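PDB 4O8V: probable alginate O-acetylase AlgJ from Pseudomonas putida, which probably adds acetyl groups to the O-2 and O-3 positions of mannuronate residues in alginate, acting in the periplasm with AlgI and AlgF. Local coordinates for residues A[81-84]-A[85-89]; A[36-39]-A[40-43]; A[276-279]-A[280-283]. All coordinates share one frame; numbering follows the deposited sequence. Where two conformers were deposited one is given.

Contact 1 (A[81-84]-A[85-89]); sequences HDDL and YNQFH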
ATOM      1  N   HIS A  81      -6.860  -5.022  15.783  1.00 35.42           N
ATOM      2  CA  HIS A  81      -6.836  -5.383  14.381  1.00 35.34           C
ATOM      3  C   HIS A  81      -8.137  -5.997  13.869  1.00 39.28           C
ATOM      4  O   HIS A  81      -8.283  -6.189  12.665  1.00 44.01           O
ATOM      5  CB  HIS A  81      -5.670  -6.355  14.119  1.00 35.25           C
ATOM      6  CG  HIS A  81      -4.328  -5.787  14.464  1.00 37.36           C
ATOM      7  ND1 HIS A  81      -3.650  -4.919  13.630  1.00 31.41           N
ATOM      8  CD2 HIS A  81      -3.550  -5.944  15.563  1.00 38.57           C
ATOM      9  CE1 HIS A  81      -2.504  -4.582  14.199  1.00 35.12           C
ATOM     10  NE2 HIS A  81      -2.420  -5.189  15.370  1.00 39.17           N
ATOM     11  N   ASP A  82      -9.070  -6.315  14.766  1.00 39.73           N
ATOM     12  CA  ASP A  82     -10.327  -6.957  14.360  1.00 38.56           C
ATOM     13  C   ASP A  82     -11.059  -6.194  13.249  1.00 40.87           C
ATOM     14  O   ASP A  82     -11.454  -6.769  12.244  1.00 41.35           O
ATOM     15  CB  ASP A  82     -11.264  -7.109  15.551  1.00 39.03           C
ATOM     16  CG  ASP A  82     -10.853  -8.239  16.483  1.00 46.44           C
ATOM     17  OD1 ASP A  82     -10.006  -9.072  16.097  1.00 45.21           O
ATOM     18  OD2 ASP A  82     -11.406  -8.291  17.599  1.00 48.88           O
ATOM     19  N   ASP A  83     -11.237  -4.893  13.430  1.00 38.07           N
ATOM     20  CA  ASP A  83     -12.026  -4.130  12.470  1.00 36.58           C
ATOM     21  C   ASP A  83     -11.305  -2.878  11.978  1.00 35.46           C
ATOM     22  O   ASP A  83     -11.946  -1.883  11.611  1.00 36.41           O
ATOM     23  CB  ASP A  83     -13.375  -3.749  13.083  1.00 41.87           C
ATOM     24  CG  ASP A  83     -14.455  -3.536  12.025  1.00 46.76           C
ATOM     25  OD1 ASP A  83     -14.479  -4.320  11.035  1.00 43.99           O
ATOM     26  OD2 ASP A  83     -15.271  -2.589  12.186  1.00 48.24           O
ATOM     27  N   LEU A  84      -9.975  -2.958  11.946  1.00 32.17           N
ATOM     28  CA  LEU A  84      -9.123  -1.815  11.603  1.00 32.95           C
ATOM     29  C   LEU A  84      -9.336  -1.350  10.154  1.00 29.98           C
ATOM     30  O   LEU A  84      -9.417  -0.146   9.890  1.00 28.50           O
ATOM     31  CB  LEU A  84      -7.652  -2.170  11.826  1.00 31.94           C
ATOM     32  CG  LEU A  84      -6.597  -1.076  11.600  1.00 31.84           C
ATOM     33  CD1 LEU A  84      -6.930   0.179  12.382  1.00 32.99           C
ATOM     34  CD2 LEU A  84      -5.221  -1.614  12.027  1.00 29.35           C
ATOM     35  N   TYR A  85      -9.429  -2.304   9.228  1.00 28.89           N
ATOM     36  CA  TYR A  85      -9.658  -1.983   7.832  1.00 29.57           C
ATOM     37  C   TYR A  85     -10.953  -1.186   7.661  1.00 27.27           C
ATOM     38  O   TYR A  85     -10.939  -0.112   7.063  1.00 26.05           O
ATOM     39  CB  TYR A  85      -9.690  -3.272   6.993  1.00 26.83           C
ATOM     40  CG  TYR A  85     -10.007  -3.066   5.529  1.00 28.75           C
ATOM     41  CD1 TYR A  85      -9.009  -2.718   4.620  1.00 28.23           C
ATOM     42  CD2 TYR A  85     -11.311  -3.206   5.057  1.00 29.34           C
ATOM     43  CE1 TYR A  85      -9.298  -2.526   3.276  1.00 30.21           C
ATOM     44  CE2 TYR A  85     -11.617  -3.025   3.717  1.00 29.01           C
ATOM     45  CZ  TYR A  85     -10.605  -2.671   2.831  1.00 26.62           C
ATOM     46  OH  TYR A  85     -10.934  -2.496   1.504  1.00 34.41           O
ATOM     47  N   ASN A  86     -12.045  -1.700   8.228  1.00 29.83           N
ATOM     48  CA  ASN A  86     -13.350  -1.060   8.186  1.00 29.40           C
ATOM     49  C   ASN A  86     -13.340   0.326   8.827  1.00 33.26           C
ATOM     50  O   ASN A  86     -13.892   1.279   8.276  1.00 30.18           O
ATOM     51  CB  ASN A  86     -14.385  -1.956   8.889  1.00 30.87           C
ATOM     52  CG  ASN A  86     -15.799  -1.377   8.870  1.00 32.63           C
ATOM     53  OD1 ASN A  86     -16.344  -1.022   7.819  1.00 33.34           O
ATOM     54  ND2 ASN A  86     -16.404  -1.296  10.037  1.00 32.40           N
ATOM     55  N   GLN A  87     -12.712   0.442   9.994  1.00 33.61           N
ATOM     56  CA  GLN A  87     -12.661   1.733  10.672  1.00 34.27           C
ATOM     57  C   GLN A  87     -11.788   2.743   9.927  1.00 28.93           C
ATOM     58  O   GLN A  87     -12.084   3.940   9.944  1.00 31.88           O
ATOM     59  CB  GLN A  87     -12.169   1.557  12.115  1.00 36.94           C
ATOM     60  CG  GLN A  87     -13.189   0.867  13.032  1.00 46.64           C
ATOM     61  CD  GLN A  87     -14.508   1.657  13.191  1.00 57.51           C
ATOM     62  OE1 GLN A  87     -14.546   2.884  13.031  1.00 59.38           O
ATOM     63  NE2 GLN A  87     -15.588   0.944  13.508  1.00 61.34           N
ATOM     64  N   PHE A  88     -10.714   2.272   9.297  1.00 24.61           N
ATOM     65  CA  PHE A  88      -9.882   3.127   8.437  1.00 28.34           C
ATOM     66  C   PHE A  88     -10.759   3.690   7.301  1.00 28.20           C
ATOM     67  O   PHE A  88     -10.789   4.902   7.038  1.00 24.79           O
ATOM     68  CB  PHE A  88      -8.697   2.324   7.884  1.00 25.29           C
ATOM     69  CG  PHE A  88      -7.550   3.153   7.332  1.00 24.91           C
ATOM     70  CD1 PHE A  88      -7.686   4.507   7.057  1.00 25.84           C
ATOM     71  CD2 PHE A  88      -6.331   2.541   7.047  1.00 28.59           C
ATOM     72  CE1 PHE A  88      -6.618   5.236   6.535  1.00 27.71           C
ATOM     73  CE2 PHE A  88      -5.266   3.259   6.535  1.00 29.34           C
ATOM     74  CZ  PHE A  88      -5.406   4.612   6.278  1.00 28.12           C
ATOM     75  N   HIS A  89     -11.496   2.810   6.635  1.00 26.17           N
ATOM     76  CA  HIS A  89     -12.381   3.265   5.573  1.00 25.77           C
ATOM     77  C   HIS A  89     -13.442   4.244   6.081  1.00 27.65           C
ATOM     78  O   HIS A  89     -13.696   5.263   5.450  1.00 30.10           O
ATOM     79  CB  HIS A  89     -13.052   2.087   4.882  1.00 25.94           C
ATOM     80  CG  HIS A  89     -12.259   1.553   3.739  1.00 26.86           C
ATOM     81  ND1 HIS A  89     -12.209   2.187   2.514  1.00 25.89           N
ATOM     82  CD2 HIS A  89     -11.450   0.467   3.641  1.00 28.85           C
ATOM     83  CE1 HIS A  89     -11.432   1.495   1.699  1.00 28.64           C
ATOM     84  NE2 HIS A  89     -10.953   0.451   2.359  1.00 30.65           N
TER
HETATM   85  O   HOH W   1     -12.235  -4.370   9.163  1.00 32.31           O

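Contact 2 (A[36-39]-A[40-43]); sequences QENL and ALIR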
ATOM      1  N   GLN A  36      -5.920   8.690  15.462  0.56 35.31           N
ATOM      2  CA  GLN A  36      -6.466  10.042  15.348  0.56 36.37           C
ATOM      3  C   GLN A  36      -5.443  10.949  14.674  0.56 34.18           C
ATOM      4  O   GLN A  36      -5.750  11.691  13.734  0.56 29.94           O
ATOM      5  CB  GLN A  36      -6.844  10.593  16.734  0.56 40.33           C
ATOM      6  CG  GLN A  36      -7.197  12.082  16.768  0.56 43.92           C
ATOM      7  CD  GLN A  36      -7.563  12.579  18.164  0.56 47.98           C
ATOM      8  OE1 GLN A  36      -7.110  12.039  19.176  0.56 50.37           O
ATOM      9  NE2 GLN A  36      -8.391  13.611  18.219  0.56 48.55           N
ATOM     10  N   GLU A  37      -4.209  10.853  15.150  1.00 33.98           N
ATOM     11  CA  GLU A  37      -3.150  11.766  14.733  1.00 35.74           C
ATOM     12  C   GLU A  37      -2.832  11.510  13.252  1.00 33.64           C
ATOM     13  O   GLU A  37      -2.807  12.442  12.429  1.00 27.85           O
ATOM     14  CB  GLU A  37      -1.929  11.576  15.644  1.00 42.72           C
ATOM     15  CG  GLU A  37      -1.017  12.775  15.789  1.00 52.20           C
ATOM     16  CD  GLU A  37      -1.702  14.055  16.293  1.00 56.18           C
ATOM     17  OE1 GLU A  37      -2.707  13.986  17.040  1.00 61.64           O
ATOM     18  OE2 GLU A  37      -1.211  15.146  15.939  1.00 53.42           O
ATOM     19  N   ASN A  38      -2.638  10.238  12.903  1.00 29.56           N
ATOM     20  CA  ASN A  38      -2.401   9.866  11.511  1.00 28.03           C
ATOM     21  C   ASN A  38      -3.562  10.253  10.582  1.00 27.11           C
ATOM     22  O   ASN A  38      -3.325  10.686   9.455  1.00 24.23           O
ATOM     23  CB  ASN A  38      -2.113   8.369  11.383  1.00 25.40           C
ATOM     24  CG  ASN A  38      -0.714   8.017  11.832  1.00 35.69           C
ATOM     25  OD1 ASN A  38       0.202   8.846  11.759  1.00 35.72           O
ATOM     26  ND2 ASN A  38      -0.539   6.790  12.323  1.00 31.35           N
ATOM     27  N   LEU A  39      -4.807  10.107  11.036  1.00 25.96           N
ATOM     28  CA  LEU A  39      -5.941  10.498  10.203  1.00 29.89           C
ATOM     29  C   LEU A  39      -5.977  12.011   9.970  1.00 29.08           C
ATOM     30  O   LEU A  39      -6.367  12.466   8.888  1.00 29.31           O
ATOM     31  CB  LEU A  39      -7.253  10.053  10.831  1.00 31.17           C
ATOM     32  CG  LEU A  39      -7.465   8.545  10.718  1.00 33.02           C
ATOM     33  CD1 LEU A  39      -8.439   8.033  11.798  1.00 36.48           C
ATOM     34  CD2 LEU A  39      -7.935   8.162   9.314  1.00 32.73           C
ATOM     35  N   ALA A  40      -5.605  12.783  10.986  1.00 29.48           N
ATOM     36  CA  ALA A  40      -5.579  14.239  10.828  1.00 29.61           C
ATOM     37  C   ALA A  40      -4.517  14.613   9.803  1.00 31.51           C
ATOM     38  O   ALA A  40      -4.697  15.541   9.008  1.00 30.15           O
ATOM     39  CB  ALA A  40      -5.321  14.935  12.171  1.00 28.69           C
ATOM     40  N   LEU A  41      -3.415  13.875   9.794  1.00 27.59           N
ATOM     41  CA  LEU A  41      -2.377  14.109   8.786  1.00 25.36           C
ATOM     42  C   LEU A  41      -2.813  13.683   7.390  1.00 24.87           C
ATOM     43  O   LEU A  41      -2.532  14.381   6.406  1.00 26.63           O
ATOM     44  CB  LEU A  41      -1.080  13.405   9.181  1.00 24.98           C
ATOM     45  CG  LEU A  41      -0.447  14.068  10.407  1.00 24.68           C
ATOM     46  CD1 LEU A  41       0.688  13.212  10.949  1.00 28.81           C
ATOM     47  CD2 LEU A  41       0.041  15.460  10.011  1.00 31.34           C
ATOM     48  N   ILE A  42      -3.490  12.541   7.277  1.00 24.42           N
ATOM     49  CA  ILE A  42      -4.019  12.122   5.990  1.00 24.96           C
ATOM     50  C   ILE A  42      -4.998  13.151   5.416  1.00 27.32           C
ATOM     51  O   ILE A  42      -4.963  13.465   4.225  1.00 27.57           O
ATOM     52  CB  ILE A  42      -4.740  10.753   6.106  1.00 24.91           C
ATOM     53  CG1 ILE A  42      -3.720   9.645   6.364  1.00 25.78           C
ATOM     54  CG2 ILE A  42      -5.597  10.479   4.866  1.00 23.02           C
ATOM     55  CD1 ILE A  42      -4.374   8.324   6.828  1.00 27.87           C
ATOM     56  N   ARG A  43      -5.871  13.667   6.273  1.00 25.50           N
ATOM     57  CA  ARG A  43      -6.838  14.671   5.868  1.00 30.21           C
ATOM     58  C   ARG A  43      -6.135  15.961   5.403  1.00 30.05           C
ATOM     59  O   ARG A  43      -6.551  16.595   4.424  1.00 28.59           O
ATOM     60  CB  ARG A  43      -7.801  14.964   7.017  1.00 33.38           C
ATOM     61  CG  ARG A  43      -8.912  15.927   6.659  1.00 40.75           C
ATOM     62  CD  ARG A  43      -9.152  16.929   7.764  1.00 52.02           C
ATOM     63  NE  ARG A  43      -9.592  16.323   9.013  1.00 60.34           N
ATOM     64  CZ  ARG A  43      -9.033  16.558  10.198  1.00 61.51           C
ATOM     65  NH1 ARG A  43      -9.505  15.956  11.284  1.00 64.29           N
ATOM     66  NH2 ARG A  43      -8.000  17.386  10.298  1.00 58.09           N
TER

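Contact 3 (A[276-279]-A[280-283]); sequences ERYL and PMKN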
ATOM      1  N   GLU A 276      -3.117  -1.090   5.913  1.00 28.65           N
ATOM      2  CA  GLU A 276      -3.916  -0.798   7.104  1.00 29.21           C
ATOM      3  C   GLU A 276      -3.126  -0.829   8.421  1.00 33.28           C
ATOM      4  O   GLU A 276      -3.388  -0.024   9.310  1.00 32.80           O
ATOM      5  CB  GLU A 276      -5.118  -1.749   7.191  1.00 29.49           C
ATOM      6  CG  GLU A 276      -4.768  -3.208   7.460  1.00 29.22           C
ATOM      7  CD  GLU A 276      -5.954  -4.042   7.939  1.00 35.10           C
ATOM      8  OE1 GLU A 276      -6.269  -4.018   9.151  1.00 35.21           O
ATOM      9  OE2 GLU A 276      -6.555  -4.753   7.114  1.00 36.69           O
ATOM     10  N   ARG A 277      -2.141  -1.722   8.543  1.00 28.35           N
ATOM     11  CA  ARG A 277      -1.439  -1.899   9.807  1.00 29.36           C
ATOM     12  C   ARG A 277      -0.651  -0.664  10.249  1.00 25.71           C
ATOM     13  O   ARG A 277      -0.266  -0.571  11.405  1.00 29.02           O
ATOM     14  CB  ARG A 277      -0.482  -3.098   9.731  1.00 34.01           C
ATOM     15  CG  ARG A 277       0.809  -2.842   8.923  1.00 35.53           C
ATOM     16  CD  ARG A 277       1.595  -4.160   8.808  1.00 36.90           C
ATOM     17  NE  ARG A 277       2.955  -4.038   8.279  1.00 38.54           N
ATOM     18  CZ  ARG A 277       3.279  -4.310   7.016  1.00 41.67           C
ATOM     19  NH1 ARG A 277       2.333  -4.670   6.158  1.00 38.83           N
ATOM     20  NH2 ARG A 277       4.539  -4.209   6.607  1.00 43.09           N
ATOM     21  N   TYR A 278      -0.407   0.264   9.328  1.00 24.95           N
ATOM     22  CA  TYR A 278       0.350   1.477   9.656  1.00 28.96           C
ATOM     23  C   TYR A 278      -0.487   2.550  10.341  1.00 27.43           C
ATOM     24  O   TYR A 278       0.068   3.499  10.886  1.00 26.12           O
ATOM     25  CB  TYR A 278       0.984   2.088   8.396  1.00 30.18           C
ATOM     26  CG  TYR A 278       2.152   1.295   7.850  1.00 28.38           C
ATOM     27  CD1 TYR A 278       3.405   1.345   8.464  1.00 32.48           C
ATOM     28  CD2 TYR A 278       1.995   0.486   6.732  1.00 32.19           C
ATOM     29  CE1 TYR A 278       4.473   0.607   7.968  1.00 34.58           C
ATOM     30  CE2 TYR A 278       3.049  -0.251   6.233  1.00 30.06           C
ATOM     31  CZ  TYR A 278       4.285  -0.187   6.847  1.00 34.40           C
ATOM     32  OH  TYR A 278       5.330  -0.932   6.330  1.00 37.39           O
ATOM     33  N   LEU A 279      -1.812   2.434  10.297  1.00 30.32           N
ATOM     34  CA  LEU A 279      -2.654   3.506  10.846  1.00 27.61           C
ATOM     35  C   LEU A 279      -2.445   3.699  12.365  1.00 29.47           C
ATOM     36  O   LEU A 279      -2.353   4.834  12.835  1.00 29.02           O
ATOM     37  CB  LEU A 279      -4.137   3.246  10.548  1.00 31.17           C
ATOM     38  CG  LEU A 279      -5.077   4.400  10.941  1.00 30.75           C
ATOM     39  CD1 LEU A 279      -4.762   5.661  10.162  1.00 33.89           C
ATOM     40  CD2 LEU A 279      -6.525   4.001  10.740  1.00 36.28           C
ATOM     41  N   PRO A 280      -2.342   2.603  13.139  1.00 29.93           N
ATOM     42  CA  PRO A 280      -2.097   2.889  14.558  1.00 31.95           C
ATOM     43  C   PRO A 280      -0.618   2.862  14.939  1.00 35.87           C
ATOM     44  O   PRO A 280      -0.306   2.620  16.105  1.00 44.54           O
ATOM     45  CB  PRO A 280      -2.862   1.779  15.264  1.00 32.93           C
ATOM     46  CG  PRO A 280      -2.776   0.612  14.314  1.00 32.44           C
ATOM     47  CD  PRO A 280      -2.745   1.196  12.922  1.00 31.01           C
HETATM   48  N   MSE A 281       0.265   3.126  13.979  1.00 30.39           N
HETATM   49  CA  MSE A 281       1.707   3.152  14.236  1.00 29.94           C
HETATM   50  C   MSE A 281       2.283   4.565  14.240  1.00 32.94           C
HETATM   51  O   MSE A 281       1.844   5.433  13.490  1.00 31.47           O
HETATM   52  CB  MSE A 281       2.445   2.281  13.211  1.00 33.29           C
HETATM   53  CG  MSE A 281       2.114   0.807  13.367  1.00 37.62           C
HETATM   54 SE   MSE A 281       2.968  -0.372  12.018  1.00 42.96          SE
HETATM   55  CE  MSE A 281       4.811  -0.100  12.646  1.00 47.69           C
ATOM     56  N   LYS A 282       3.291   4.785  15.077  1.00 30.26           N
ATOM     57  CA  LYS A 282       3.889   6.117  15.196  1.00 30.10           C
ATOM     58  C   LYS A 282       4.763   6.442  14.000  1.00 33.21           C
ATOM     59  O   LYS A 282       5.468   5.595  13.474  1.00 33.90           O
ATOM     60  CB  LYS A 282       4.696   6.232  16.489  1.00 37.28           C
ATOM     61  CG  LYS A 282       5.237   7.628  16.760  1.00 42.75           C
ATOM     62  CD  LYS A 282       4.785   8.132  18.134  1.00 55.65           C
ATOM     63  CE  LYS A 282       5.519   9.398  18.558  1.00 61.65           C
ATOM     64  NZ  LYS A 282       6.925   9.125  18.966  1.00 65.91           N
ATOM     65  N   ASN A 283       4.687   7.680  13.542  1.00 29.30           N
ATOM     66  CA  ASN A 283       5.573   8.144  12.495  1.00 29.36           C
ATOM     67  C   ASN A 283       6.543   9.141  13.062  1.00 33.57           C
ATOM     68  O   ASN A 283       6.166   9.988  13.870  1.00 37.48           O
ATOM     69  CB  ASN A 283       4.777   8.760  11.361  1.00 28.41           C
ATOM     70  CG  ASN A 283       4.074   7.719  10.560  1.00 32.48           C
ATOM     71  OD1 ASN A 283       4.726   6.896   9.937  1.00 31.69           O
ATOM     72  ND2 ASN A 283       2.756   7.711  10.604  1.00 32.11           N
TER
HETATM   73  O   HOH W   2       1.990   5.086   9.772  1.00 39.79           O

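Contact 1 (A[81-84]-A[85-89])
Asp-83 and Asn-86 meet because each sends its CG anti to its own backbone N (chi1 -154° in Asp-83, and fully extended in Asn-86), which turns a carboxylate and a carboxamide to one another across the start of helix 84-94. The polar tie is made by Asn-86 ND2, which donates to Asp-83 OD2 at 2.8 Å. This bond is nearly straight, with an angle of 163° at the hydrogen. The donor reaches the syn side of OD2, somewhat out of the carboxylate plane, whereas OD2 lies close to the amide plane of Asn-86; the two flat groups are turned 43° apart. The second oxygen of the carboxylate is engaged as well. A water donates to Asp-83 OD1 and accepts from the backbone N of Asn-86, standing 2.9 Å from OD1 and 2.8 Å from that N. Both carboxylate oxygens are therefore bonded to Asn-86, one directly and one through water, which limits rotation of the group.

The backbone bonds of the helix begin here: Gln-87 N donates to Asp-83 O at 2.9 Å, and Phe-88 N to Leu-84 O at 2.8 Å. Gln-87 CG, beside its own backbone N, lies 3.3 Å from Asp-83 O.

Leu-84, Tyr-85 and Phe-88 are buried. Tyr-85 OH is hydrogen-bonded to Asp-101 and to the backbone N of Met-103, and the Phe-88 ring stands edge-to-face with that of Phe-274. Arg-66 holds the preceding loop through the carbonyls of His-81 and Asp-82.

Asp-83 thus stands at the N-cap position, but its side chain makes no capping bond; a water bridges its carboxylate to the N-H of Asn-86 in the first turn, at the start of a helix packed on strand 55-61 of the parallel sheet.

Contact 2 (A[36-39]-A[40-43])
About two turns of regular alpha-helix, within helix 31-51, join 36-39 to 40-43, and four successive i to i+4 backbone bonds run between the two segments. Ala-40 N donates to Gln-36 O at 3.0 Å, Leu-41 N to Glu-37 O at 3.1 Å, Ile-42 N to Asn-38 O and Arg-43 N to Leu-39 O, the last two at 2.9 Å. Their angles at the hydrogen, 153° to 162°, show no break in the helix.

Among the side chains, Leu-39 and Ile-42 make the apolar contact. Leu-39 CD2 comes within 4.3 Å of Ile-42 CD1, a loose approach of methyl ends. Ile-42 places CG1 beside its backbone N (chi1 -70°), and this branch leans back over the preceding turn, with CG1 3.3 Å from Asn-38 O. Leu-41 does likewise one residue earlier: its CG lies 3.5 Å from Glu-37 O.

Arg-43 takes another course. Its chain bends at chi2 and chi3 and folds back along the helix, bringing one face of the guanidinium over Ala-40 CA, which stands 3.8 Å above that plane and off toward its rim.

The polar ends of Glu-37 and Asn-38 find their partners outside the two segments: Glu-37 OE2 forms a salt bridge with Lys-297, while Asn-38 ND2 is hydrogen-bonded to the carbonyls of Leu-279 and Met-281 and its OD1 to Asn-283 ND2. Around the helix, Ile-42 packs on Trp-272 and Phe-274 of strand 269-275 and on Phe-88 of helix 84-94; Leu-39 meets Gln-91 of the latter, while Leu-41 touches Leu-296 and Lys-297 of helix 290-297.

Contact 3 (A[276-279]-A[280-283])
The Tyr-278 ring and the selenium of Met-281 meet obliquely across a type I beta turn, 278-281, that follows strand 269-275. This is a Met-aromatic contact made by a selenomethionine: SE is 4.8 Å from the ring centroid, 42° off the ring normal, and nearest to CD1. Met-281 carries CG beside its backbone N (chi1 -67°), and the chain then runs back alongside the turn before bending at its last torsion. Tyr-278 CE2 sits over the centre of the Arg-277 guanidinium, 4.1 Å above its plane, while Arg-277 NE forms a salt bridge with Glu-23.

Closing the turn, Met-281 N donates to Tyr-278 O at 3.1 Å from above the carbonyl plane, with a C=O...N angle of 112°. A water donates to the same oxygen at 2.7 Å and accepts from Asn-283 ND2, so that two donors grip this carbonyl. Pro-280 has no N-H to offer within the turn. The selenium makes its closest approach to the preceding segment at a backbone carbonyl, with Met-281 SE 3.3 Å from Arg-277 O.

All three contacts meet around the loop after strand 269-275. Contact 3 lies 11 Å from contact 2 and 12 Å from contact 1, centre to centre. Asn-38 ND2 of contact 2 reaches two carbonyls of contact 3, Leu-279 O at 2.7 Å and Met-281 O at 3.0 Å, both probable hydrogen bonds. Phe-88 of contact 1 packs on both others: its CE1 is 3.8 Å from Ile-42 CD1 and its CG 3.7 Å from Leu-279 CD2. Contact 3 is also near the active site inferred by similarity: the Tyr-278 side chain is about 6 Å from that of Ser-218, and Arg-277's about 6 Å from His-122's. Contacts 1 and 2 lie away from it.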